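Local coordinates for protein leucine aminopeptidase (Parabacteroides distasonis, PDB 3TC8) that probably acts as a zinc-dependent aminopeptidase or glutaminyl-peptide cyclotransferase of the M28 peptidase family, holding a zinc ion in its metal site, at residues Phe210-Ser215 / Gly244-Asp249; Met225-Ala230 / Ile263-Tyr268; Leu199-Gly204 / Ala277-Thr282; Ser94-Leu99 / Pro189-Glu194. All coordinates share one frame; numbering follows the deposited sequence. Where two conformers were deposited one is given.

Contacts 2, 3 and 4 all reach the same mixed sheet, while contacts 1 and 2 share helix 213-233, which lies beside that sheet. Contact 2 is buried and purely apolar. Contact 4 is also buried but borders solvent, and adds a backbone bond and a bridging water. Contact 1, near the surface, relies on hydrogen bonds around a helix start. Contact 3, partly buried, sets aromatic and selenium groups beside the zinc site. Asp249 of contact 1 lies close to Asp264 of contact 2 and Asp200 of contact 3, so three carboxylates converge where these contacts meet. Contact 4 stands apart, its centre about 28 Å from that of contact 3.

Contact 1: residues Phe210-Ser215 / Gly244-Asp249; sequences FKEQQS and GGAITD
Gly244 packs against Phe210 and Lys211, and Glu212 against Gly245 and Ile247, where the N-cap of helix 213-233 is tied to the loop between strand 239-240 and helix 250-258. Phe210 CB is 3.6 Å from Gly244 CA. A side chain on the glycine would run into that CB; without one the backbones close up, and Gly244 N donates to Lys211 O at 2.8 Å. Glu212, the N-cap residue, carries its CG anti to the backbone N (chi1 -176°), and a bend at chi2 turns the chain back to the first turn of its own helix. There OE1 accepts from both N and OG of Ser215, and OE2 from Gln214 N. A glutamate has the reach to serve the loop as well: Ile247 N donates to Glu212 OE2 at 2.9 Å, nearly straight at 170°, from the face of the carboxylate opposite to Gln214 N. His251 also bonds to OE1. An alanine in place of Glu212 would probably leave the helix start without its side-chain cap and Ile247 N without its acceptor. Gln213 bonds to both glycines. Its backbone N meets Gly245 O at 3.0 Å, and its long amide side chain, bent at chi2, reaches back to Gly244. Gly244 O, 3.1 Å from Gln213 NE2, lies close to the plane of that side-chain amide.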
loop_
_atom_site.group_PDB
_atom_site.type_symbol
_atom_site.label_atom_id
_atom_site.label_comp_id
_atom_site.label_asym_id
_atom_site.label_seq_id
_atom_site.Cartn_x
_atom_site.Cartn_y
_atom_site.Cartn_z
ATOM N N PHE A 210 -3.908 -11.888 7.885
ATOM C CA PHE A 210 -4.280 -12.076 9.273
ATOM C C PHE A 210 -4.589 -10.713 9.887
ATOM O O PHE A 210 -4.310 -9.649 9.335
ATOM C CB PHE A 210 -3.117 -12.762 10.019
ATOM C CG PHE A 210 -2.956 -14.227 9.737
ATOM C CD1 PHE A 210 -2.392 -14.687 8.556
ATOM C CD2 PHE A 210 -3.390 -15.135 10.663
ATOM C CE1 PHE A 210 -2.248 -16.021 8.323
ATOM C CE2 PHE A 210 -3.255 -16.504 10.414
ATOM C CZ PHE A 210 -2.678 -16.929 9.266
ATOM N N LYS A 211 -5.213 -10.762 11.065
ATOM C CA LYS A 211 -5.542 -9.521 11.769
ATOM C C LYS A 211 -4.249 -9.011 12.442
ATOM O O LYS A 211 -3.756 -9.604 13.427
ATOM C CB LYS A 211 -6.654 -9.768 12.779
ATOM C CG LYS A 211 -7.923 -10.287 12.147
ATOM C CD LYS A 211 -8.990 -10.521 13.176
ATOM C CE LYS A 211 -10.196 -11.182 12.641
ATOM N NZ LYS A 211 -11.180 -11.436 13.763
ATOM N N GLU A 212 -3.668 -7.961 11.873
ATOM C CA GLU A 212 -2.339 -7.534 12.298
ATOM C C GLU A 212 -2.406 -6.811 13.647
ATOM O O GLU A 212 -3.369 -6.132 13.947
ATOM C CB GLU A 212 -1.768 -6.705 11.130
ATOM C CG GLU A 212 -0.349 -6.217 11.294
ATOM C CD GLU A 212 -0.183 -4.993 12.163
ATOM O OE1 GLU A 212 -1.053 -4.098 12.081
ATOM O OE2 GLU A 212 0.832 -4.931 12.926
ATOM N N GLN A 213 -1.358 -6.953 14.445
ATOM C CA GLN A 213 -1.443 -6.506 15.855
ATOM C C GLN A 213 -1.590 -5.013 16.029
ATOM O O GLN A 213 -2.419 -4.576 16.819
ATOM C CB GLN A 213 -0.232 -6.975 16.659
ATOM C CG GLN A 213 -0.260 -8.425 16.960
ATOM C CD GLN A 213 -1.415 -8.833 17.806
ATOM O OE1 GLN A 213 -1.762 -8.149 18.757
ATOM N NE2 GLN A 213 -2.110 -9.890 17.371
ATOM N N GLN A 214 -0.827 -4.202 15.266
ATOM C CA GLN A 214 -0.949 -2.761 15.442
ATOM C C GLN A 214 -2.334 -2.266 14.996
ATOM O O GLN A 214 -2.926 -1.375 15.604
ATOM C CB GLN A 214 0.127 -2.004 14.681
ATOM C CG GLN A 214 1.536 -2.384 15.118
ATOM C CD GLN A 214 2.552 -1.365 14.642
ATOM O OE1 GLN A 214 2.773 -0.343 15.308
ATOM N NE2 GLN A 214 3.170 -1.608 13.500
ATOM N N SER A 215 -2.853 -2.908 13.944
ATOM C CA SER A 215 -4.180 -2.641 13.420
ATOM C C SER A 215 -5.238 -2.939 14.462
ATOM O O SER A 215 -6.187 -2.172 14.646
ATOM C CB SER A 215 -4.387 -3.538 12.179
ATOM O OG SER A 215 -3.469 -3.279 11.145
ATOM N N GLY A 244 -2.645 -12.120 13.668
ATOM C CA GLY A 244 -1.342 -12.256 13.102
ATOM C C GLY A 244 -0.309 -11.644 13.989
ATOM O O GLY A 244 -0.505 -11.419 15.168
ATOM N N GLY A 245 0.813 -11.342 13.363
ATOM C CA GLY A 245 1.943 -10.688 14.019
ATOM C C GLY A 245 1.853 -9.174 13.972
ATOM O O GLY A 245 0.939 -8.596 13.362
ATOM N N ALA A 246 2.771 -8.526 14.666
ATOM C CA ALA A 246 2.969 -7.091 14.573
ATOM C C ALA A 246 3.907 -6.793 13.403
ATOM O O ALA A 246 4.974 -7.393 13.322
ATOM C CB ALA A 246 3.573 -6.536 15.841
ATOM N N ILE A 247 3.486 -5.937 12.488
ATOM C CA ILE A 247 4.211 -5.608 11.278
ATOM C C ILE A 247 4.470 -4.098 11.215
ATOM O O ILE A 247 3.551 -3.305 11.254
ATOM C CB ILE A 247 3.438 -6.100 10.040
ATOM C CG1 ILE A 247 3.218 -7.618 10.095
ATOM C CG2 ILE A 247 4.155 -5.689 8.769
ATOM C CD1 ILE A 247 2.271 -8.191 9.064
ATOM N N THR A 248 5.743 -3.712 11.051
ATOM C CA THR A 248 6.118 -2.320 10.812
ATOM C C THR A 248 5.682 -1.952 9.405
ATOM O O THR A 248 6.049 -2.606 8.445
ATOM C CB THR A 248 7.644 -2.148 10.921
ATOM O OG1 THR A 248 8.071 -2.526 12.224
ATOM C CG2 THR A 248 8.047 -0.720 10.580
ATOM N N ASP A 249 4.852 -0.934 9.292
ATOM C CA ASP A 249 4.355 -0.523 7.990
ATOM C C ASP A 249 3.788 0.873 8.066
ATOM O O ASP A 249 3.736 1.499 9.143
ATOM C CB ASP A 249 3.321 -1.538 7.490
ATOM C CG ASP A 249 3.343 -1.770 5.997
ATOM O OD1 ASP A 249 3.935 -0.955 5.260
ATOM O OD2 ASP A 249 2.735 -2.812 5.543
#

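Contact 2: residues Met225-Ala230 / Ile263-Tyr268; sequences MVWSAA and IDIINY
Val226 and Ile263 are brought tip to tip by their side-chain torsions. In Val226, CG1 stands anti to the backbone N (chi1 171°), which leaves CG2 anti to the carbonyl carbon. In Ile263, CG1 takes the crowded position between backbone N and carbonyl carbon (chi1 74°), and the chain then runs out extended to CD1. The result is a methyl-to-methyl contact of 3.8 Å between Val226 CG2 and Ile263 CD1. The other branch of the valine serves the isoleucine two residues on, whose tip swings toward the helix: Val226 CG1 is 4.0 Å from Ile265 CD1, again tip to tip. One branched residue on the helix thus meets two on the strand, and such compact, wholly apolar side chains suit an interface with no hydrogen bond across it. Trp227 adds the breadth of an indole. Its CZ3 is 4.1 Å from Ile263 CD1, which comes to the ring's edge near its plane as the two side chains slide past each other, while Ile265 CG1 lies obliquely to the same ring. This is helix-on-sheet packing of an alpha/beta fold, with the axes of the two short segments 11.3 Å apart and inclined at 39°. Phe239 meets the Trp227 ring edge-to-face. Strand 262-266 is the outermost strand on this side, hydrogen-bonded in parallel to strand 195-200, and helix 292-308 packs on Val226 through Thr301.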
loop_
_atom_site.group_PDB
_atom_site.type_symbol
_atom_site.label_atom_id
_atom_site.label_comp_id
_atom_site.label_asym_id
_atom_site.label_seq_id
_atom_site.Cartn_x
_atom_site.Cartn_y
_atom_site.Cartn_z
HETATM N N MSE A 225 -14.795 -5.021 10.966
HETATM C CA MSE A 225 -15.680 -4.665 9.872
HETATM C C MSE A 225 -15.169 -5.214 8.544
HETATM O O MSE A 225 -15.937 -5.787 7.766
HETATM C CB MSE A 225 -15.759 -3.155 9.786
HETATM C CG MSE A 225 -16.472 -2.567 8.550
HETATM SE SE MSE A 225 -16.618 -0.681 8.493
HETATM C CE MSE A 225 -14.743 -0.235 8.438
ATOM N N VAL A 226 -13.876 -5.056 8.280
ATOM C CA VAL A 226 -13.292 -5.534 7.048
ATOM C C VAL A 226 -13.291 -7.061 6.957
ATOM O O VAL A 226 -13.682 -7.625 5.935
ATOM C CB VAL A 226 -11.847 -4.927 6.850
ATOM C CG1 VAL A 226 -11.128 -5.578 5.670
ATOM C CG2 VAL A 226 -11.962 -3.431 6.691
ATOM N N TRP A 227 -12.873 -7.749 8.036
ATOM C CA TRP A 227 -12.803 -9.176 7.991
ATOM C C TRP A 227 -14.208 -9.787 7.903
ATOM O O TRP A 227 -14.391 -10.821 7.245
ATOM C CB TRP A 227 -12.016 -9.742 9.216
ATOM C CG TRP A 227 -10.539 -9.994 8.934
ATOM C CD1 TRP A 227 -9.958 -11.205 8.949
ATOM C CD2 TRP A 227 -9.523 -9.064 8.479
ATOM N NE1 TRP A 227 -8.640 -11.106 8.567
ATOM C CE2 TRP A 227 -8.352 -9.798 8.296
ATOM C CE3 TRP A 227 -9.494 -7.705 8.281
ATOM C CZ2 TRP A 227 -7.164 -9.224 7.837
ATOM C CZ3 TRP A 227 -8.321 -7.122 7.804
ATOM C CH2 TRP A 227 -7.174 -7.878 7.618
ATOM N N SER A 228 -15.193 -9.179 8.545
ATOM C CA SER A 228 -16.565 -9.663 8.447
ATOM C C SER A 228 -17.125 -9.459 7.052
ATOM O O SER A 228 -17.800 -10.340 6.521
ATOM C CB SER A 228 -17.436 -8.937 9.468
ATOM O OG SER A 228 -17.156 -9.407 10.787
ATOM N N ALA A 229 -16.872 -8.311 6.444
ATOM C CA ALA A 229 -17.284 -8.092 5.052
ATOM C C ALA A 229 -16.671 -9.134 4.131
ATOM O O ALA A 229 -17.342 -9.673 3.259
ATOM C CB ALA A 229 -16.964 -6.659 4.581
ATOM N N ALA A 230 -15.379 -9.400 4.307
ATOM C CA ALA A 230 -14.713 -10.388 3.472
ATOM C C ALA A 230 -15.417 -11.753 3.615
ATOM O O ALA A 230 -15.634 -12.458 2.640
ATOM C CB ALA A 230 -13.237 -10.517 3.891
ATOM N N ILE A 263 -5.632 0.266 9.611
ATOM C CA ILE A 263 -5.308 -1.135 9.546
ATOM C C ILE A 263 -4.425 -1.432 8.335
ATOM O O ILE A 263 -4.372 -0.656 7.363
ATOM C CB ILE A 263 -6.587 -1.991 9.494
ATOM C CG1 ILE A 263 -7.290 -1.948 8.130
ATOM C CG2 ILE A 263 -7.545 -1.606 10.646
ATOM C CD1 ILE A 263 -8.350 -3.038 7.961
ATOM N N ASP A 264 -3.784 -2.601 8.398
ATOM C CA ASP A 264 -2.942 -3.116 7.321
ATOM C C ASP A 264 -3.473 -4.428 6.838
ATOM O O ASP A 264 -3.606 -5.356 7.656
ATOM C CB ASP A 264 -1.502 -3.270 7.834
ATOM C CG ASP A 264 -0.465 -3.446 6.765
ATOM O OD1 ASP A 264 -0.747 -3.496 5.558
ATOM O OD2 ASP A 264 0.759 -3.536 7.195
ATOM N N ILE A 265 -3.804 -4.507 5.548
ATOM C CA ILE A 265 -4.164 -5.740 4.869
ATOM C C ILE A 265 -2.901 -6.157 4.134
ATOM O O ILE A 265 -2.485 -5.497 3.173
ATOM C CB ILE A 265 -5.342 -5.533 3.887
ATOM C CG1 ILE A 265 -6.570 -4.939 4.598
ATOM C CG2 ILE A 265 -5.669 -6.841 3.174
ATOM C CD1 ILE A 265 -7.739 -4.656 3.729
ATOM N N ILE A 266 -2.292 -7.247 4.584
ATOM C CA ILE A 266 -0.950 -7.658 4.164
ATOM C C ILE A 266 -0.790 -9.142 4.282
ATOM O O ILE A 266 -1.192 -9.742 5.274
ATOM C CB ILE A 266 0.146 -6.883 4.966
ATOM C CG1 ILE A 266 1.545 -7.342 4.553
ATOM C CG2 ILE A 266 -0.044 -6.983 6.470
ATOM C CD1 ILE A 266 2.663 -6.422 5.034
ATOM N N ASN A 267 -0.198 -9.744 3.269
ATOM C CA ASN A 267 0.110 -11.175 3.305
ATOM C C ASN A 267 1.116 -11.458 4.433
ATOM O O ASN A 267 2.231 -10.929 4.425
ATOM C CB ASN A 267 0.643 -11.536 1.914
ATOM C CG ASN A 267 0.797 -13.035 1.683
ATOM O OD1 ASN A 267 0.458 -13.874 2.546
ATOM N ND2 ASN A 267 1.318 -13.378 0.502
ATOM N N TYR A 268 0.717 -12.292 5.389
ATOM C CA TYR A 268 1.526 -12.700 6.500
ATOM C C TYR A 268 1.522 -14.206 6.578
ATOM O O TYR A 268 0.480 -14.842 6.464
ATOM C CB TYR A 268 0.943 -12.138 7.805
ATOM C CG TYR A 268 1.608 -12.607 9.070
ATOM C CD1 TYR A 268 2.839 -12.103 9.467
ATOM C CD2 TYR A 268 0.966 -13.503 9.913
ATOM C CE1 TYR A 268 3.444 -12.523 10.661
ATOM C CE2 TYR A 268 1.550 -13.928 11.096
ATOM C CZ TYR A 268 2.779 -13.432 11.478
ATOM O OH TYR A 268 3.383 -13.824 12.655
#

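Contact 3: residues Leu199-Gly204 / Ala277-Thr282; sequences LDMVGG and ASYWHT. With EDO (1,2-ethanediol), chain D.
Met201, modelled as selenomethionine, carries the apolar part of this contact by reaching Trp280, Tyr279 and Ala277. Its SE is 3.7 Å from Trp280 CD1, a Met-aromatic contact in which the two side chains cross at about a right angle and the selenium lies obliquely to the indole. A bend at chi3 (87°) places CE 3.9 Å from Tyr279 CE1, and CE also approaches Ala277 CB. A long, unbranched and flexible chain suits a place where several differently turned groups must be met. Close fit matters at Gly204, whose CA is 3.5 Å from Tyr279 OH and where a side chain would collide with that hydroxyl; Asp126 takes up the hydroxyl in a hydrogen bond. Face contact follows within residues 277-282: His281 CG lies 3.6 Å above the Trp280 ring, over its centre. Among polar interactions, Trp280 NE1 donates, nearly straight, to O2 of a 1,2-ethanediol, probably from the crystallisation liquor, at 2.8 Å and in the indole plane. An alanine in place of Trp280 would probably uncover one face of His281 and leave the selenium without its aromatic partner. Two overlapping beta turns, Ala277 to Trp280 and Tyr279 to Thr282, shape the loop that presents these rings. Since His281 binds the zinc ion with Asp127 and Asp160, the chemistry is consistent with a metal ligand steadied by its aromatic neighbour, beside a pocket able to take a small polar molecule.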
loop_
_atom_site.group_PDB
_atom_site.type_symbol
_atom_site.label_atom_id
_atom_site.label_comp_id
_atom_site.label_asym_id
_atom_site.label_seq_id
_atom_site.Cartn_x
_atom_site.Cartn_y
_atom_site.Cartn_z
ATOM N N LEU A 199 -3.081 -1.182 2.044
ATOM C CA LEU A 199 -2.911 -2.410 1.302
ATOM C C LEU A 199 -1.411 -2.563 1.046
ATOM O O LEU A 199 -0.799 -1.677 0.426
ATOM C CB LEU A 199 -3.638 -2.373 -0.032
ATOM C CG LEU A 199 -5.151 -2.060 0.005
ATOM C CD1 LEU A 199 -5.737 -2.132 -1.393
ATOM C CD2 LEU A 199 -5.836 -2.966 0.991
ATOM N N ASP A 200 -0.855 -3.684 1.420
ATOM C CA ASP A 200 0.565 -3.964 1.187
ATOM C C ASP A 200 0.722 -5.448 0.883
ATOM O O ASP A 200 0.287 -6.249 1.691
ATOM C CB ASP A 200 1.370 -3.545 2.425
ATOM C CG ASP A 200 2.866 -3.566 2.245
ATOM O OD1 ASP A 200 3.369 -3.758 1.127
ATOM O OD2 ASP A 200 3.623 -3.326 3.252
HETATM N N MSE A 201 1.283 -5.809 -0.260
HETATM C CA MSE A 201 1.424 -7.233 -0.602
HETATM C C MSE A 201 0.085 -7.974 -0.584
HETATM O O MSE A 201 -0.118 -8.927 0.173
HETATM C CB MSE A 201 2.504 -7.940 0.276
HETATM C CG MSE A 201 3.901 -7.347 0.055
HETATM SE SE MSE A 201 5.293 -8.232 0.929
HETATM C CE MSE A 201 5.635 -9.433 -0.311
ATOM N N VAL A 202 -0.795 -7.462 -1.424
ATOM C CA VAL A 202 -2.146 -7.964 -1.595
ATOM C C VAL A 202 -2.373 -8.637 -2.946
ATOM O O VAL A 202 -3.510 -8.813 -3.365
ATOM C CB VAL A 202 -3.200 -6.872 -1.346
ATOM C CG1 VAL A 202 -3.166 -6.420 0.111
ATOM C CG2 VAL A 202 -3.067 -5.750 -2.325
ATOM N N GLY A 203 -1.287 -9.046 -3.616
ATOM C CA GLY A 203 -1.405 -9.668 -4.904
ATOM C C GLY A 203 -0.943 -11.086 -5.032
ATOM O O GLY A 203 -1.146 -11.697 -6.096
ATOM N N GLY A 204 -0.279 -11.644 -4.037
ATOM C CA GLY A 204 0.332 -12.950 -4.178
ATOM C C GLY A 204 -0.676 -14.071 -4.236
ATOM O O GLY A 204 -1.655 -14.090 -3.481
ATOM N N ALA A 277 5.906 -13.413 2.615
ATOM C CA ALA A 277 5.968 -14.319 1.498
ATOM C C ALA A 277 7.416 -14.703 1.235
ATOM O O ALA A 277 8.363 -13.945 1.494
ATOM C CB ALA A 277 5.406 -13.658 0.267
ATOM N N SER A 278 7.599 -15.885 0.701
ATOM C CA SER A 278 8.921 -16.451 0.431
ATOM C C SER A 278 9.824 -15.547 -0.393
ATOM O O SER A 278 11.046 -15.541 -0.223
ATOM C CB SER A 278 8.784 -17.816 -0.244
ATOM O OG SER A 278 8.177 -17.697 -1.508
ATOM N N TYR A 279 9.210 -14.792 -1.310
ATOM C CA TYR A 279 9.911 -13.944 -2.238
ATOM C C TYR A 279 10.122 -12.524 -1.745
ATOM O O TYR A 279 10.695 -11.703 -2.481
ATOM C CB TYR A 279 9.168 -13.969 -3.594
ATOM C CG TYR A 279 7.698 -13.641 -3.462
ATOM C CD1 TYR A 279 7.265 -12.328 -3.341
ATOM C CD2 TYR A 279 6.753 -14.648 -3.491
ATOM C CE1 TYR A 279 5.909 -12.025 -3.217
ATOM C CE2 TYR A 279 5.410 -14.360 -3.328
ATOM C CZ TYR A 279 4.992 -13.059 -3.196
ATOM O OH TYR A 279 3.632 -12.842 -3.090
ATOM N N TRP A 280 9.688 -12.204 -0.544
ATOM C CA TRP A 280 9.826 -10.862 0.009
ATOM C C TRP A 280 11.302 -10.415 0.058
ATOM O O TRP A 280 12.164 -11.143 0.554
ATOM C CB TRP A 280 9.249 -10.834 1.416
ATOM C CG TRP A 280 9.460 -9.583 2.179
ATOM C CD1 TRP A 280 8.840 -8.389 1.997
ATOM C CD2 TRP A 280 10.340 -9.395 3.278
ATOM N NE1 TRP A 280 9.228 -7.500 2.923
ATOM C CE2 TRP A 280 10.180 -8.080 3.716
ATOM C CE3 TRP A 280 11.261 -10.219 3.944
ATOM C CZ2 TRP A 280 10.885 -7.563 4.830
ATOM C CZ3 TRP A 280 11.950 -9.717 5.026
ATOM C CH2 TRP A 280 11.747 -8.427 5.456
ATOM N N HIS A 281 11.561 -9.254 -0.515
ATOM C CA HIS A 281 12.910 -8.678 -0.511
ATOM C C HIS A 281 13.943 -9.588 -1.212
ATOM O O HIS A 281 15.125 -9.638 -0.855
ATOM C CB HIS A 281 13.328 -8.203 0.893
ATOM C CG HIS A 281 12.594 -6.964 1.285
ATOM N ND1 HIS A 281 12.891 -6.227 2.407
ATOM C CD2 HIS A 281 11.567 -6.315 0.666
ATOM C CE1 HIS A 281 12.062 -5.191 2.471
ATOM N NE2 HIS A 281 11.264 -5.209 1.418
ATOM N N THR A 282 13.449 -10.278 -2.222
ATOM C CA THR A 282 14.273 -11.049 -3.141
ATOM C C THR A 282 13.971 -10.652 -4.572
ATOM O O THR A 282 12.962 -9.989 -4.870
ATOM C CB THR A 282 13.996 -12.578 -3.044
ATOM O OG1 THR A 282 12.802 -12.926 -3.781
ATOM C CG2 THR A 282 13.926 -13.110 -1.622
HETATM C C1 EDO D . 6.377 -5.023 4.547
HETATM O O1 EDO D . 6.712 -3.664 4.819
HETATM C C2 EDO D . 6.887 -5.436 3.176
HETATM O O2 EDO D . 8.204 -4.885 2.848
#

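Contact 4: residues Ser94-Leu99 / Pro189-Glu194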
loop_
_atom_site.group_PDB
_atom_site.type_symbol
_atom_site.label_atom_id
_atom_site.label_comp_id
_atom_site.label_asym_id
_atom_site.label_seq_id
_atom_site.Cartn_x
_atom_site.Cartn_y
_atom_site.Cartn_z
ATOM N N SER A 94 -16.467 16.407 4.933
ATOM C CA SER A 94 -15.713 16.342 6.178
ATOM C C SER A 94 -15.555 14.889 6.633
ATOM O O SER A 94 -14.672 14.633 7.453
ATOM C CB SER A 94 -16.367 17.214 7.281
ATOM O OG SER A 94 -17.633 16.704 7.565
ATOM N N LYS A 95 -16.449 14.012 6.159
ATOM C CA LYS A 95 -16.386 12.594 6.494
ATOM C C LYS A 95 -15.623 11.882 5.393
ATOM O O LYS A 95 -16.003 11.916 4.214
ATOM C CB LYS A 95 -17.779 11.998 6.680
ATOM C CG LYS A 95 -18.634 12.775 7.668
ATOM C CD LYS A 95 -19.801 11.951 8.175
ATOM C CE LYS A 95 -20.965 12.822 8.642
ATOM N NZ LYS A 95 -21.767 13.302 7.458
ATOM N N ARG A 96 -14.499 11.296 5.788
ATOM C CA ARG A 96 -13.526 10.752 4.840
ATOM C C ARG A 96 -12.976 9.426 5.291
ATOM O O ARG A 96 -12.965 9.114 6.482
ATOM C CB ARG A 96 -12.375 11.728 4.664
ATOM C CG ARG A 96 -12.854 13.137 4.450
ATOM C CD ARG A 96 -11.799 14.052 3.864
ATOM N NE ARG A 96 -11.380 13.674 2.511
ATOM C CZ ARG A 96 -12.124 13.847 1.436
ATOM N NH1 ARG A 96 -13.296 14.501 1.491
ATOM N NH2 ARG A 96 -11.670 13.443 0.250
ATOM N N VAL A 97 -12.554 8.626 4.305
ATOM C CA VAL A 97 -11.801 7.420 4.521
ATOM C C VAL A 97 -10.509 7.514 3.732
ATOM O O VAL A 97 -10.505 7.951 2.590
ATOM C CB VAL A 97 -12.595 6.177 4.109
ATOM C CG1 VAL A 97 -11.729 4.932 4.104
ATOM C CG2 VAL A 97 -13.788 6.015 5.059
ATOM N N LEU A 98 -9.396 7.141 4.362
ATOM C CA LEU A 98 -8.077 7.098 3.787
ATOM C C LEU A 98 -7.727 5.686 3.336
ATOM O O LEU A 98 -7.734 4.785 4.153
ATOM C CB LEU A 98 -7.088 7.597 4.828
ATOM C CG LEU A 98 -5.602 7.508 4.443
ATOM C CD1 LEU A 98 -5.266 8.330 3.263
ATOM C CD2 LEU A 98 -4.718 7.833 5.666
ATOM N N LEU A 99 -7.368 5.557 2.063
ATOM C CA LEU A 99 -6.908 4.260 1.501
ATOM C C LEU A 99 -5.507 4.516 0.962
ATOM O O LEU A 99 -5.283 5.456 0.219
ATOM C CB LEU A 99 -7.831 3.817 0.358
ATOM C CG LEU A 99 -9.299 3.670 0.704
ATOM C CD1 LEU A 99 -10.091 3.257 -0.569
ATOM C CD2 LEU A 99 -9.555 2.685 1.818
ATOM N N PRO A 189 -4.351 21.115 5.781
ATOM C CA PRO A 189 -4.082 21.328 7.200
ATOM C C PRO A 189 -4.941 20.482 8.127
ATOM O O PRO A 189 -6.142 20.319 7.869
ATOM C CB PRO A 189 -4.442 22.820 7.387
ATOM C CG PRO A 189 -4.297 23.438 6.072
ATOM C CD PRO A 189 -4.619 22.366 5.062
ATOM N N ASN A 190 -4.319 19.868 9.113
ATOM C CA ASN A 190 -4.999 19.072 10.119
ATOM C C ASN A 190 -5.849 17.979 9.495
ATOM O O ASN A 190 -6.922 17.627 10.005
ATOM C CB ASN A 190 -5.811 19.921 11.069
ATOM C CG ASN A 190 -4.966 20.916 11.815
ATOM O OD1 ASN A 190 -5.215 22.089 11.727
ATOM N ND2 ASN A 190 -3.875 20.448 12.402
ATOM N N TYR A 191 -5.337 17.364 8.438
ATOM C CA TYR A 191 -6.036 16.311 7.749
ATOM C C TYR A 191 -6.478 15.260 8.747
ATOM O O TYR A 191 -5.670 14.777 9.535
ATOM C CB TYR A 191 -5.138 15.676 6.685
ATOM C CG TYR A 191 -5.803 14.487 6.028
ATOM C CD1 TYR A 191 -6.742 14.650 5.041
ATOM C CD2 TYR A 191 -5.565 13.185 6.463
ATOM C CE1 TYR A 191 -7.416 13.546 4.496
ATOM C CE2 TYR A 191 -6.182 12.116 5.904
ATOM C CZ TYR A 191 -7.140 12.285 4.934
ATOM O OH TYR A 191 -7.762 11.185 4.426
ATOM N N THR A 192 -7.705 14.791 8.574
ATOM C CA THR A 192 -8.219 13.666 9.331
ATOM C C THR A 192 -9.112 12.805 8.432
ATOM O O THR A 192 -9.561 13.234 7.380
ATOM C CB THR A 192 -8.959 14.127 10.595
ATOM O OG1 THR A 192 -9.130 13.000 11.445
ATOM C CG2 THR A 192 -10.272 14.768 10.279
ATOM N N ALA A 193 -9.367 11.611 8.908
ATOM C CA ALA A 193 -10.317 10.694 8.289
ATOM C C ALA A 193 -10.890 9.835 9.400
ATOM O O ALA A 193 -10.299 9.695 10.462
ATOM C CB ALA A 193 -9.612 9.827 7.215
ATOM N N GLU A 194 -12.011 9.174 9.130
ATOM C CA GLU A 194 -12.643 8.325 10.104
ATOM C C GLU A 194 -11.765 7.112 10.401
ATOM O O GLU A 194 -11.662 6.690 11.546
ATOM C CB GLU A 194 -14.011 7.865 9.593
ATOM C CG GLU A 194 -15.004 9.008 9.293
ATOM C CD GLU A 194 -15.323 9.862 10.492
ATOM O OE1 GLU A 194 -15.861 9.265 11.441
ATOM O OE2 GLU A 194 -15.037 11.107 10.487
HETATM O O HOH W 1 -13.450 12.196 8.394
#
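The start of strand 96-102, an inner strand of the sheet, is crossed here by the loop leading into strand 195-200, with Ala193 and Glu194 lying against Arg96. Glu194 N donates to Arg96 O at 2.8 Å, with a fairly straight N-H (167°). The carbonyl is hemmed in by the loop's side chains as well: Ala193 CB is 3.5 Å from Arg96 O, and Glu194 CB and CG lie about as near, CG standing anti to the carbonyl carbon of its own residue. A side chain as small as a methyl suits a loop that passes so close over the strand; Ala193 CB also meets Leu98 CB at 4.1 Å. The two segments run at 99° to each other here. Just beyond, the loop leads into strand 195-200, which pairs in parallel with strand 96-102, the Leu98 backbone bonding to those of Tyr195 and Ile197, as part of the mixed sheet of this zinc exopeptidase fold. Tyr191 approaches from further back in the loop. Its CG is anti to the backbone N (chi1 175°), and the long ring reaches far enough to set OH 3.7 Å from Leu98 CB. The hydroxyl and Arg96 NE share a partner in Asp152 OD2 on the adjoining strand 150-156, the arginine by a salt bridge. Main-chain oxygens of Phe89, Asp90 and Asn93 take up the other guanidinium nitrogens. Near the exposed Ser94 a water accepts from Arg96 N and donates to Ser94 O and to Glu194 OE2, the last at 2.8 Å from the water oxygen.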